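Local coordinates for amidase, hydantoinase/carbamoylase family (Paraburkholderia phymatum, PDB 6C0D), which probably hydrolyses N-carbamoyl-L-amino acids as a metal-dependent, homodimeric amidase of the peptidase M20 family, at residues A[219-224]-A[291-296]; A[214-219]-A[361-366]; A[225-230]-A[323-328]; A[139-144]-A[369-374]. One frame throughout, in Å; residues are numbered along the deposited sequence.

Interaction 1: residues A[219-224]-A[291-296]; sequences IREFQL and HLQFRD
Ile219 to Gln223 run antiparallel to His291 to Arg295, strand axes 4.8 Å apart and directions 162° apart, with reciprocal N-H···O bonds in the pairs Arg220-Phe294 and Phe222-Leu292. On the face of these pairs CB of Arg220 lies over the Phe294 ring, 3.7 Å from its centroid and displaced toward the rim at CZ, a CH-pi contact. CG of Phe294 sits between its own backbone N and carbonyl carbon (chi1 54°), and the ring comes in toward the partner strand; its CE1 meets CE2 at the edge of the Phe222 ring, 3.7 Å away. The guanidinium of Arg220 leads off to salt bridges with Glu334 and Glu306.

The other face is more polar. Gln293 NE2 donates to the anti lone pair of Glu221 OE2 at 2.7 Å, amide and carboxylate being only 15° from coplanar. Arg295 NE and NH2 both grip Gln293 OE1, each at 2.9 Å, from above the amide plane on one side, while the oxygen stays in the guanidinium plane. Ile219 CD1 lies over a face of that guanidinium, 3.6 Å from Arg295 NH1. Ser282 of the second subunit also bonds Gln293 NE2. Partners at both ends fix the Gln293 amide about its last torsion and would probably polarise it, linking the dimer contact to an arginine that binds the sulfonate of a HEPES molecule, probably from the crystallisation liquor.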
loop_
_atom_site.group_PDB
_atom_site.type_symbol
_atom_site.label_atom_id
_atom_site.label_comp_id
_atom_site.label_asym_id
_atom_site.label_seq_id
_atom_site.Cartn_x
_atom_site.Cartn_y
_atom_site.Cartn_z
ATOM N N ILE A 219 -23.282 -6.694 -5.646
ATOM C CA ILE A 219 -21.932 -6.269 -5.246
ATOM C C ILE A 219 -21.904 -5.941 -3.756
ATOM O O ILE A 219 -22.852 -5.354 -3.219
ATOM C CB ILE A 219 -21.463 -5.042 -6.063
ATOM C CG1 ILE A 219 -21.558 -5.339 -7.577
ATOM C CG2 ILE A 219 -19.995 -4.690 -5.710
ATOM C CD1 ILE A 219 -21.366 -4.124 -8.481
ATOM N N ARG A 220 -20.792 -6.301 -3.088
ATOM C CA ARG A 220 -20.492 -5.822 -1.746
ATOM C C ARG A 220 -19.065 -5.295 -1.724
ATOM O O ARG A 220 -18.183 -5.850 -2.391
ATOM C CB ARG A 220 -20.635 -6.925 -0.690
ATOM C CG ARG A 220 -22.067 -7.357 -0.446
ATOM C CD ARG A 220 -22.893 -6.226 0.177
ATOM N NE ARG A 220 -24.222 -6.710 0.558
ATOM C CZ ARG A 220 -25.242 -6.870 -0.288
ATOM N NH1 ARG A 220 -25.129 -6.554 -1.579
ATOM N NH2 ARG A 220 -26.389 -7.339 0.166
ATOM N N GLU A 221 -18.855 -4.215 -0.970
ATOM C CA GLU A 221 -17.520 -3.664 -0.751
ATOM C C GLU A 221 -17.328 -3.402 0.733
ATOM O O GLU A 221 -18.257 -2.963 1.413
ATOM C CB GLU A 221 -17.326 -2.375 -1.553
ATOM C CG GLU A 221 -17.217 -2.674 -3.060
ATOM C CD GLU A 221 -17.126 -1.433 -3.914
ATOM O OE1 GLU A 221 -17.595 -0.363 -3.478
ATOM O OE2 GLU A 221 -16.582 -1.531 -5.022
ATOM N N PHE A 222 -16.121 -3.684 1.228
ATOM C CA PHE A 222 -15.790 -3.475 2.629
ATOM C C PHE A 222 -14.362 -2.976 2.743
ATOM O O PHE A 222 -13.509 -3.291 1.904
ATOM C CB PHE A 222 -15.895 -4.765 3.446
ATOM C CG PHE A 222 -17.296 -5.288 3.583
ATOM C CD1 PHE A 222 -18.078 -4.922 4.668
ATOM C CD2 PHE A 222 -17.811 -6.177 2.653
ATOM C CE1 PHE A 222 -19.366 -5.407 4.808
ATOM C CE2 PHE A 222 -19.119 -6.657 2.778
ATOM C CZ PHE A 222 -19.885 -6.278 3.868
ATOM N N GLN A 223 -14.110 -2.210 3.798
ATOM C CA GLN A 223 -12.757 -2.033 4.299
ATOM C C GLN A 223 -12.603 -2.900 5.531
ATOM O O GLN A 223 -13.516 -3.005 6.357
ATOM C CB GLN A 223 -12.462 -0.586 4.686
ATOM C CG GLN A 223 -12.307 0.389 3.558
ATOM C CD GLN A 223 -11.815 1.729 4.065
ATOM O OE1 GLN A 223 -11.379 1.844 5.213
ATOM N NE2 GLN A 223 -11.884 2.747 3.219
ATOM N N LEU A 224 -11.452 -3.523 5.661
ATOM C CA LEU A 224 -11.139 -4.304 6.844
ATOM C C LEU A 224 -9.862 -3.738 7.441
ATOM O O LEU A 224 -8.807 -3.757 6.788
ATOM C CB LEU A 224 -10.988 -5.776 6.485
ATOM C CG LEU A 224 -10.761 -6.720 7.650
ATOM C CD1 LEU A 224 -11.929 -6.688 8.635
ATOM C CD2 LEU A 224 -10.611 -8.071 7.054
ATOM N N HIS A 291 -8.925 -3.398 1.153
ATOM C CA HIS A 291 -10.207 -3.185 0.499
ATOM C C HIS A 291 -10.634 -4.493 -0.156
ATOM O O HIS A 291 -9.839 -5.121 -0.870
ATOM C CB HIS A 291 -10.098 -2.065 -0.537
ATOM C CG HIS A 291 -9.737 -0.736 0.055
ATOM N ND1 HIS A 291 -9.937 0.456 -0.608
ATOM C CD2 HIS A 291 -9.188 -0.413 1.249
ATOM C CE1 HIS A 291 -9.542 1.457 0.162
ATOM N NE2 HIS A 291 -9.085 0.955 1.293
ATOM N N LEU A 292 -11.874 -4.913 0.112
ATOM C CA LEU A 292 -12.414 -6.182 -0.351
ATOM C C LEU A 292 -13.688 -5.915 -1.141
ATOM O O LEU A 292 -14.544 -5.141 -0.698
ATOM C CB LEU A 292 -12.741 -7.117 0.822
ATOM C CG LEU A 292 -13.427 -8.443 0.485
ATOM C CD1 LEU A 292 -12.420 -9.375 -0.211
ATOM C CD2 LEU A 292 -13.987 -9.102 1.734
ATOM N N GLN A 293 -13.808 -6.553 -2.298
ATOM C CA GLN A 293 -15.040 -6.502 -3.080
ATOM C C GLN A 293 -15.460 -7.931 -3.361
ATOM O O GLN A 293 -14.608 -8.802 -3.519
ATOM C CB GLN A 293 -14.825 -5.761 -4.405
ATOM C CG GLN A 293 -16.089 -5.609 -5.261
ATOM C CD GLN A 293 -15.756 -4.951 -6.587
ATOM O OE1 GLN A 293 -15.459 -5.631 -7.562
ATOM N NE2 GLN A 293 -15.763 -3.620 -6.611
ATOM N N PHE A 294 -16.769 -8.185 -3.422
ATOM C CA PHE A 294 -17.189 -9.471 -3.961
ATOM C C PHE A 294 -18.532 -9.315 -4.664
ATOM O O PHE A 294 -19.294 -8.375 -4.408
ATOM C CB PHE A 294 -17.224 -10.598 -2.903
ATOM C CG PHE A 294 -18.044 -10.305 -1.663
ATOM C CD1 PHE A 294 -17.448 -9.714 -0.550
ATOM C CD2 PHE A 294 -19.383 -10.702 -1.577
ATOM C CE1 PHE A 294 -18.180 -9.483 0.619
ATOM C CE2 PHE A 294 -20.128 -10.471 -0.401
ATOM C CZ PHE A 294 -19.520 -9.865 0.694
ATOM N N ARG A 295 -18.777 -10.226 -5.605
ATOM C CA ARG A 295 -19.955 -10.154 -6.469
ATOM C C ARG A 295 -20.485 -11.550 -6.720
ATOM O O ARG A 295 -19.716 -12.507 -6.816
ATOM C CB ARG A 295 -19.650 -9.509 -7.834
ATOM C CG ARG A 295 -18.878 -8.191 -7.748
ATOM C CD ARG A 295 -18.811 -7.497 -9.114
ATOM N NE ARG A 295 -17.804 -6.432 -9.114
ATOM C CZ ARG A 295 -17.832 -5.369 -9.912
ATOM N NH1 ARG A 295 -18.826 -5.215 -10.780
ATOM N NH2 ARG A 295 -16.879 -4.445 -9.827
ATOM N N ASP A 296 -21.809 -11.651 -6.865
ATOM C CA ASP A 296 -22.412 -12.924 -7.209
ATOM C C ASP A 296 -23.818 -12.665 -7.748
ATOM O O ASP A 296 -24.465 -11.683 -7.383
ATOM C CB ASP A 296 -22.467 -13.863 -6.003
ATOM C CG ASP A 296 -22.651 -15.309 -6.413
ATOM O OD1 ASP A 296 -21.670 -15.901 -6.926
ATOM O OD2 ASP A 296 -23.778 -15.847 -6.266
#

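Interaction 2: residues A[214-219]-A[361-366]; sequences TTIVGI and MPSGAS
Thr214 to Val217 and Met361 to Ser363 are joined first by backbone hydrogen bonds between parallel strands. Thr214 N donates to Met361 O at 2.9 Å, from above the carbonyl plane. Further along, Ser363 reaches both neighbours of Ile216, its N to Thr215 O at 2.9 Å and its O from Val217 N at 3.1 Å, the classic parallel bridge in which one residue bonds to two flanking its partner.

Side-chain carbons, most of them set against carbonyl oxygens, fill in beside these bonds. Val217 CG2 comes 3.4 Å from Ser363 O, the carbonyl its own N-H binds, and CG1 makes an apolar contact with Pro362 CB. On the face shared with Ser363, Ile216 sets CG1 against Ser363 CB and CG2 3.6 Å from Ala365 O, beside Met380.

A polar closure within 361-366 completes the set. OG of Ser363, anti to its backbone N (chi1 171°), donates to Ala365 O at 2.8 Å, fastening the turn where the strand becomes a loop. Ala365 CB lies about 7 Å from the side chains of the zinc ligands His196 and Asp100, and Ser366 N bonds the sulfonate of a HEPES molecule, probably from the crystallisation liquor. Chemically, strand bonds and serine closure define a loop that presents a backbone N-H to an anion near the metal site, probably close to where strand 210-227 leaves the catalytic domain, as in M20 relatives.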
loop_
_atom_site.group_PDB
_atom_site.type_symbol
_atom_site.label_atom_id
_atom_site.label_comp_id
_atom_site.label_asym_id
_atom_site.label_seq_id
_atom_site.Cartn_x
_atom_site.Cartn_y
_atom_site.Cartn_z
ATOM N N THR A 214 -28.062 -13.664 -17.955
ATOM C CA THR A 214 -29.059 -14.188 -17.015
ATOM C C THR A 214 -29.402 -13.166 -15.942
ATOM O O THR A 214 -30.583 -12.913 -15.650
ATOM C CB THR A 214 -28.508 -15.451 -16.349
ATOM O OG1 THR A 214 -27.206 -15.150 -15.819
ATOM C CG2 THR A 214 -28.385 -16.570 -17.375
ATOM N N THR A 215 -28.369 -12.603 -15.322
ATOM C CA THR A 215 -28.487 -11.808 -14.108
ATOM C C THR A 215 -27.325 -10.833 -14.093
ATOM O O THR A 215 -26.206 -11.202 -14.470
ATOM C CB THR A 215 -28.401 -12.700 -12.858
ATOM O OG1 THR A 215 -29.389 -13.726 -12.924
ATOM C CG2 THR A 215 -28.603 -11.885 -11.579
ATOM N N ILE A 216 -27.584 -9.607 -13.662
ATOM C CA ILE A 216 -26.522 -8.655 -13.345
ATOM C C ILE A 216 -26.146 -8.843 -11.875
ATOM O O ILE A 216 -27.014 -8.783 -10.997
ATOM C CB ILE A 216 -26.978 -7.221 -13.641
ATOM C CG1 ILE A 216 -27.286 -7.093 -15.145
ATOM C CG2 ILE A 216 -25.929 -6.201 -13.202
ATOM C CD1 ILE A 216 -27.901 -5.742 -15.524
ATOM N N VAL A 217 -24.863 -9.108 -11.603
ATOM C CA VAL A 217 -24.478 -9.574 -10.266
ATOM C C VAL A 217 -24.700 -8.468 -9.241
ATOM O O VAL A 217 -24.644 -7.272 -9.553
ATOM C CB VAL A 217 -23.007 -10.043 -10.231
ATOM C CG1 VAL A 217 -22.808 -11.290 -11.121
ATOM C CG2 VAL A 217 -22.097 -8.896 -10.661
ATOM N N GLY A 218 -25.005 -8.877 -8.004
ATOM C CA GLY A 218 -24.940 -7.955 -6.891
ATOM C C GLY A 218 -23.501 -7.744 -6.441
ATOM O O GLY A 218 -22.606 -8.506 -6.814
ATOM N N ILE A 219 -23.282 -6.694 -5.646
ATOM C CA ILE A 219 -21.932 -6.269 -5.246
ATOM C C ILE A 219 -21.904 -5.941 -3.756
ATOM O O ILE A 219 -22.852 -5.354 -3.219
ATOM C CB ILE A 219 -21.463 -5.042 -6.063
ATOM C CG1 ILE A 219 -21.558 -5.339 -7.577
ATOM C CG2 ILE A 219 -19.995 -4.690 -5.710
ATOM C CD1 ILE A 219 -21.366 -4.124 -8.481
ATOM N N MET A 361 -24.946 -16.478 -19.479
ATOM C CA MET A 361 -23.886 -16.061 -18.556
ATOM C C MET A 361 -24.363 -14.869 -17.743
ATOM O O MET A 361 -25.188 -14.088 -18.222
ATOM C CB MET A 361 -22.614 -15.666 -19.330
ATOM C CG MET A 361 -22.922 -14.565 -20.368
ATOM S SD MET A 361 -21.459 -14.168 -21.388
ATOM C CE MET A 361 -20.431 -13.338 -20.182
ATOM N N PRO A 362 -23.863 -14.687 -16.526
ATOM C CA PRO A 362 -24.161 -13.456 -15.793
ATOM C C PRO A 362 -23.346 -12.300 -16.348
ATOM O O PRO A 362 -22.330 -12.495 -17.033
ATOM C CB PRO A 362 -23.729 -13.792 -14.361
ATOM C CG PRO A 362 -22.528 -14.727 -14.591
ATOM C CD PRO A 362 -22.948 -15.575 -15.779
ATOM N N SER A 363 -23.800 -11.087 -16.029
ATOM C CA SER A 363 -23.005 -9.884 -16.232
ATOM C C SER A 363 -22.265 -9.553 -14.943
ATOM O O SER A 363 -22.893 -9.217 -13.931
ATOM C CB SER A 363 -23.866 -8.694 -16.655
ATOM O OG SER A 363 -23.070 -7.512 -16.625
ATOM N N GLY A 364 -20.929 -9.609 -14.984
ATOM C CA GLY A 364 -20.169 -9.268 -13.795
ATOM C C GLY A 364 -20.036 -7.782 -13.540
ATOM O O GLY A 364 -19.513 -7.386 -12.492
ATOM N N ALA A 365 -20.497 -6.954 -14.477
ATOM C CA ALA A 365 -20.409 -5.503 -14.372
ATOM C C ALA A 365 -21.808 -4.897 -14.319
ATOM O O ALA A 365 -22.776 -5.516 -14.748
ATOM C CB ALA A 365 -19.650 -4.906 -15.566
ATOM N N SER A 366 -21.889 -3.662 -13.831
ATOM C CA SER A 366 -23.162 -2.961 -13.752
ATOM C C SER A 366 -23.457 -2.223 -15.059
ATOM O O SER A 366 -22.556 -1.875 -15.823
ATOM C CB SER A 366 -23.164 -1.984 -12.571
ATOM O OG SER A 366 -22.080 -1.081 -12.623
#

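Interaction 3: residues A[225-230]-A[323-328]; sequences RFIGQR and RAELIA
Ile327 CD1 lies over the centre of the Arg225 guanidinium, 3.2 Å above its plane, while Ile227 CD1 covers a face of the Arg323 guanidinium nearer its rim, 3.7 Å from Arg323 NH2. In the conformers given, the carboxylate of Glu325 joins the two arginines in a salt-bridge network. Arg323 NH1 bonds Glu325 OE2 at 3.3 Å from above the carboxylate plane; the bridge from Arg225 NH1 to Glu325 OE1 is long, at 3.7 Å, with the two groups 77° from coplanar. Both arginines are modelled in two conformers and Arg323 touches a crystal neighbour, so the network and the tightness of the first contact are doubtful. The Arg323 chain is bent at chi3 (54°), which sets NE. On this face apolar methyls and charged groups are interleaved.

On the reverse face the Phe226 ring approaches Ala324 CB obliquely, CE2 at 4.0 Å. The backbones hold the register in antiparallel fashion: Arg225 with Glu325 and Ile227 with Arg323 are hydrogen-bonded pairs, and Phe226 with Ala324 lies between as a non-hydrogen-bonded pair.

Strand 210-227 is thus flanked by 323-328 on one side and by 283-296 on the other, where the backbone of Phe226 hydrogen-bonds that of Ala288. Helix 299-317 covers the face of Ala324 and Leu326 through Trp316, Leu309 and Val310, and Phe251 of helix 244-262 meets the Phe226 ring, the two-helix backing expected of an M20 dimerisation domain.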
loop_
_atom_site.group_PDB
_atom_site.type_symbol
_atom_site.label_atom_id
_atom_site.label_comp_id
_atom_site.label_asym_id
_atom_site.label_seq_id
_atom_site.Cartn_x
_atom_site.Cartn_y
_atom_site.Cartn_z
ATOM N N ARG A 225 -9.969 -3.205 8.656
ATOM C CA ARG A 225 -8.860 -2.575 9.362
ATOM C C ARG A 225 -8.314 -3.517 10.420
ATOM O O ARG A 225 -9.076 -4.242 11.066
ATOM C CB ARG A 225 -9.301 -1.279 10.049
ATOM C CG ARG A 225 -9.700 -0.148 9.124
ATOM C CD ARG A 225 -10.094 1.087 9.945
ATOM N NE ARG A 225 -10.527 2.197 9.099
ATOM C CZ ARG A 225 -11.307 3.193 9.510
ATOM N NH1 ARG A 225 -11.758 3.211 10.755
ATOM N NH2 ARG A 225 -11.655 4.159 8.668
ATOM N N PHE A 226 -6.997 -3.471 10.618
ATOM C CA PHE A 226 -6.304 -4.265 11.621
ATOM C C PHE A 226 -5.532 -3.312 12.510
ATOM O O PHE A 226 -4.802 -2.452 12.008
ATOM C CB PHE A 226 -5.376 -5.287 10.956
ATOM C CG PHE A 226 -6.134 -6.292 10.159
ATOM C CD1 PHE A 226 -6.521 -6.007 8.852
ATOM C CD2 PHE A 226 -6.541 -7.481 10.740
ATOM C CE1 PHE A 226 -7.270 -6.917 8.107
ATOM C CE2 PHE A 226 -7.296 -8.406 10.004
ATOM C CZ PHE A 226 -7.661 -8.116 8.686
ATOM N N ILE A 227 -5.739 -3.424 13.820
ATOM C CA ILE A 227 -5.141 -2.502 14.772
ATOM C C ILE A 227 -4.231 -3.312 15.667
ATOM O O ILE A 227 -4.703 -4.098 16.501
ATOM C CB ILE A 227 -6.188 -1.744 15.596
ATOM C CG1 ILE A 227 -7.111 -0.908 14.688
ATOM C CG2 ILE A 227 -5.485 -0.834 16.584
ATOM C CD1 ILE A 227 -8.303 -1.672 14.143
ATOM N N GLY A 228 -2.927 -3.125 15.493
ATOM C CA GLY A 228 -1.941 -3.778 16.315
ATOM C C GLY A 228 -1.083 -2.751 17.030
ATOM O O GLY A 228 -1.613 -1.804 17.617
ATOM N N GLN A 229 0.239 -2.921 16.984
ATOM C CA GLN A 229 1.145 -2.039 17.702
ATOM C C GLN A 229 2.403 -1.820 16.870
ATOM O O GLN A 229 3.003 -2.784 16.397
ATOM C CB GLN A 229 1.495 -2.648 19.056
ATOM C CG GLN A 229 2.450 -1.866 19.897
ATOM C CD GLN A 229 2.697 -2.573 21.205
ATOM O OE1 GLN A 229 1.873 -2.508 22.112
ATOM N NE2 GLN A 229 3.812 -3.293 21.293
ATOM N N ARG A 230 2.775 -0.558 16.677
ATOM C CA ARG A 230 4.036 -0.229 16.024
ATOM C C ARG A 230 5.195 -0.690 16.896
ATOM O O ARG A 230 5.127 -0.599 18.123
ATOM C CB ARG A 230 4.139 1.282 15.811
ATOM C CG ARG A 230 4.081 1.755 14.398
ATOM C CD ARG A 230 4.219 3.273 14.333
ATOM N NE ARG A 230 3.233 3.850 13.423
ATOM C CZ ARG A 230 3.312 5.076 12.925
ATOM N NH1 ARG A 230 2.379 5.518 12.091
ATOM N NH2 ARG A 230 4.337 5.854 13.253
ATOM N N ARG A 323 -6.563 -6.500 16.637
ATOM C CA ARG A 323 -8.009 -6.400 16.484
ATOM C C ARG A 323 -8.381 -6.149 15.028
ATOM O O ARG A 323 -7.718 -5.386 14.333
ATOM C CB ARG A 323 -8.567 -5.273 17.352
ATOM C CG ARG A 323 -10.082 -5.085 17.209
ATOM C CD ARG A 323 -10.606 -4.095 18.245
ATOM N NE ARG A 323 -9.886 -2.823 18.210
ATOM C CZ ARG A 323 -10.256 -1.776 17.477
ATOM N NH1 ARG A 323 -11.337 -1.846 16.716
ATOM N NH2 ARG A 323 -9.548 -0.658 17.504
ATOM N N ALA A 324 -9.469 -6.788 14.575
ATOM C CA ALA A 324 -10.014 -6.595 13.236
ATOM C C ALA A 324 -11.303 -5.783 13.296
ATOM O O ALA A 324 -12.107 -5.921 14.224
ATOM C CB ALA A 324 -10.296 -7.937 12.548
ATOM N N GLU A 325 -11.517 -4.942 12.281
ATOM C CA GLU A 325 -12.654 -4.030 12.287
ATOM C C GLU A 325 -13.216 -3.934 10.877
ATOM O O GLU A 325 -12.510 -3.512 9.957
ATOM C CB GLU A 325 -12.236 -2.655 12.796
ATOM C CG GLU A 325 -13.353 -1.642 12.821
ATOM C CD GLU A 325 -12.846 -0.273 13.218
ATOM O OE1 GLU A 325 -13.483 0.732 12.831
ATOM O OE2 GLU A 325 -11.800 -0.212 13.906
ATOM N N LEU A 326 -14.477 -4.319 10.705
ATOM C CA LEU A 326 -15.097 -4.388 9.384
ATOM C C LEU A 326 -15.955 -3.152 9.158
ATOM O O LEU A 326 -16.785 -2.808 10.010
ATOM C CB LEU A 326 -15.951 -5.650 9.271
ATOM C CG LEU A 326 -16.608 -5.961 7.929
ATOM C CD1 LEU A 326 -15.572 -6.353 6.910
ATOM C CD2 LEU A 326 -17.635 -7.065 8.121
ATOM N N ILE A 327 -15.778 -2.504 8.006
ATOM C CA ILE A 327 -16.515 -1.284 7.674
ATOM C C ILE A 327 -17.214 -1.485 6.340
ATOM O O ILE A 327 -16.556 -1.687 5.313
ATOM C CB ILE A 327 -15.594 -0.056 7.613
ATOM C CG1 ILE A 327 -14.831 0.077 8.933
ATOM C CG2 ILE A 327 -16.409 1.191 7.342
ATOM C CD1 ILE A 327 -13.575 0.855 8.804
ATOM N N ALA A 328 -18.540 -1.425 6.346
ATOM C CA ALA A 328 -19.277 -1.541 5.091
ATOM C C ALA A 328 -19.136 -0.252 4.290
ATOM O O ALA A 328 -19.152 0.846 4.848
ATOM C CB ALA A 328 -20.760 -1.830 5.358
#

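Interaction 4: residues A[139-144]-A[369-374]; sequences SSFLGS and AQVIAQ. With EDO (1,2-ethanediol), chain I.
Phe141 meets Gln370 and Val371 from a left-handed backbone conformation (phi 61°), unusual for a residue with a side chain; it is the third residue of a type II turn from Ser139 to Leu142 and the N-cap of helix 142-148. No hydrogen bond crosses this contact, which is made by side chains and Ser144 O. The Phe141 and Gln370 side chains cross at about a right angle, Phe141 CZ 3.9 Å from Gln370 NE2, with ring and amide planes 36° apart. Nearer the backbone, Phe141 CB touches Val371 CG2 at 4.1 Å.

Val371 also packs on Ser144: its CG1 lies 3.7 Å from Ser144 O, and its CB 3.7 Å from Ser144 OG. That hydroxyl sits between the backbone N and carbonyl carbon of its own residue (chi1 51°) and is hydrogen-bonded to Asp368, so the polar atom in this buried spot is satisfied from just before the second segment. Ile372 CD1 completes the patch against Ser144 CB at 4.1 Å. At the far end, Ala373 O accepts a hydrogen bond of 2.8 Å from O1 of a 1,2-ethanediol molecule, probably picked up from the crystallisation liquor.

The Phe141 side chain is about 8 Å from the bound zinc ion and touches Ser366 of the loop leading into helix 368-372. That helix meets the start of helix 142-148 and also rests on strand 189-198, with Ala369 and Ile372 against Tyr192, and on Ile216 of strand 210-227.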
loop_
_atom_site.group_PDB
_atom_site.type_symbol
_atom_site.label_atom_id
_atom_site.label_comp_id
_atom_site.label_asym_id
_atom_site.label_seq_id
_atom_site.Cartn_x
_atom_site.Cartn_y
_atom_site.Cartn_z
ATOM N N SER A 139 -22.899 11.680 -11.702
ATOM C CA SER A 139 -23.766 10.863 -10.859
ATOM C C SER A 139 -24.111 9.602 -11.636
ATOM O O SER A 139 -24.775 9.684 -12.675
ATOM C CB SER A 139 -25.031 11.636 -10.477
ATOM O OG SER A 139 -25.848 10.901 -9.585
ATOM N N SER A 140 -23.672 8.445 -11.140
ATOM C CA SER A 140 -23.796 7.213 -11.910
ATOM C C SER A 140 -25.254 6.879 -12.203
ATOM O O SER A 140 -26.132 7.017 -11.344
ATOM C CB SER A 140 -23.127 6.053 -11.171
ATOM O OG SER A 140 -21.720 6.218 -11.144
ATOM N N PHE A 141 -25.494 6.453 -13.443
ATOM C CA PHE A 141 -26.812 6.044 -13.957
ATOM C C PHE A 141 -27.831 7.184 -13.914
ATOM O O PHE A 141 -29.038 6.940 -13.830
ATOM C CB PHE A 141 -27.363 4.823 -13.212
ATOM C CG PHE A 141 -26.398 3.667 -13.121
ATOM C CD1 PHE A 141 -26.076 2.919 -14.238
ATOM C CD2 PHE A 141 -25.822 3.328 -11.902
ATOM C CE1 PHE A 141 -25.192 1.849 -14.149
ATOM C CE2 PHE A 141 -24.930 2.268 -11.804
ATOM C CZ PHE A 141 -24.618 1.527 -12.932
ATOM N N LEU A 142 -27.355 8.431 -13.990
ATOM C CA LEU A 142 -28.266 9.573 -13.977
ATOM C C LEU A 142 -29.379 9.411 -15.006
ATOM O O LEU A 142 -30.554 9.657 -14.709
ATOM C CB LEU A 142 -27.488 10.867 -14.236
ATOM C CG LEU A 142 -28.325 12.146 -14.369
ATOM C CD1 LEU A 142 -29.004 12.513 -13.047
ATOM C CD2 LEU A 142 -27.478 13.307 -14.880
ATOM N N GLY A 143 -29.035 8.957 -16.212
ATOM C CA GLY A 143 -30.028 8.906 -17.273
ATOM C C GLY A 143 -31.082 7.833 -17.059
ATOM O O GLY A 143 -32.285 8.086 -17.211
ATOM N N SER A 144 -30.652 6.610 -16.739
ATOM C CA SER A 144 -31.640 5.551 -16.550
ATOM C C SER A 144 -32.452 5.776 -15.275
ATOM O O SER A 144 -33.649 5.468 -15.250
ATOM C CB SER A 144 -30.972 4.170 -16.556
ATOM O OG SER A 144 -29.865 4.106 -15.669
ATOM N N ALA A 369 -29.174 -1.319 -17.606
ATOM C CA ALA A 369 -30.224 -2.336 -17.570
ATOM C C ALA A 369 -30.576 -2.747 -16.145
ATOM O O ALA A 369 -31.704 -3.180 -15.888
ATOM C CB ALA A 369 -29.793 -3.570 -18.368
ATOM N N GLN A 370 -29.628 -2.650 -15.208
ATOM C CA GLN A 370 -29.966 -3.039 -13.844
ATOM C C GLN A 370 -30.962 -2.065 -13.221
ATOM O O GLN A 370 -31.736 -2.452 -12.334
ATOM C CB GLN A 370 -28.702 -3.138 -12.982
ATOM C CG GLN A 370 -28.209 -1.836 -12.445
ATOM C CD GLN A 370 -26.829 -1.972 -11.847
ATOM O OE1 GLN A 370 -26.056 -2.818 -12.279
ATOM N NE2 GLN A 370 -26.515 -1.142 -10.854
ATOM N N VAL A 371 -30.936 -0.802 -13.648
ATOM C CA VAL A 371 -31.908 0.184 -13.177
ATOM C C VAL A 371 -33.254 -0.027 -13.868
ATOM O O VAL A 371 -34.315 -0.020 -13.227
ATOM C CB VAL A 371 -31.367 1.607 -13.422
ATOM C CG1 VAL A 371 -32.454 2.676 -13.186
ATOM C CG2 VAL A 371 -30.137 1.873 -12.540
ATOM N N ILE A 372 -33.228 -0.191 -15.185
ATOM C CA ILE A 372 -34.473 -0.264 -15.950
ATOM C C ILE A 372 -35.227 -1.555 -15.635
ATOM O O ILE A 372 -36.463 -1.562 -15.559
ATOM C CB ILE A 372 -34.158 -0.106 -17.447
ATOM C CG1 ILE A 372 -33.726 1.345 -17.704
ATOM C CG2 ILE A 372 -35.383 -0.483 -18.330
ATOM C CD1 ILE A 372 -32.901 1.515 -18.943
ATOM N N ALA A 373 -34.494 -2.651 -15.391
ATOM C CA ALA A 373 -35.112 -3.960 -15.169
ATOM C C ALA A 373 -36.027 -3.992 -13.956
ATOM O O ALA A 373 -36.903 -4.866 -13.875
ATOM C CB ALA A 373 -34.036 -5.041 -15.006
ATOM N N GLN A 374 -35.838 -3.085 -13.003
ATOM C CA GLN A 374 -36.694 -3.048 -11.831
ATOM C C GLN A 374 -38.062 -2.434 -12.132
ATOM O O GLN A 374 -38.940 -2.467 -11.266
ATOM C CB GLN A 374 -35.952 -2.304 -10.706
ATOM C CG GLN A 374 -34.511 -2.879 -10.491
ATOM C CD GLN A 374 -33.662 -2.148 -9.445
ATOM O OE1 GLN A 374 -34.185 -1.562 -8.499
ATOM N NE2 GLN A 374 -32.330 -2.203 -9.612
HETATM C C1 EDO I . -40.181 -5.248 -14.249
HETATM O O1 EDO I . -39.434 -5.947 -13.252
HETATM C C2 EDO I . -41.282 -6.146 -14.800
HETATM O O2 EDO I . -40.713 -7.404 -15.177
#

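Strand 210-227 threads three contacts in order: interaction 2 at its start, interaction 1 in the middle and interaction 3 at its end. Their partners follow as 291-296, 323-328 and 361-366, and interaction 4 (139-144 with 369-374) encloses all of them along the chain. Neighbouring centres lie 15 and 16 Å apart and the outer two 31 Å. Interactions 1 and 2 share Ile219; interactions 1 and 3 are probably joined by a hydrogen bond from Ile327 N to Gln223 O. Interaction 4, 14 Å from interaction 2, touches it through Ile216 with Gln370. The long strand thus leads from the zinc-binding catalytic domain into the dimerisation domain, consistent with a physical link between metal site and dimer partner.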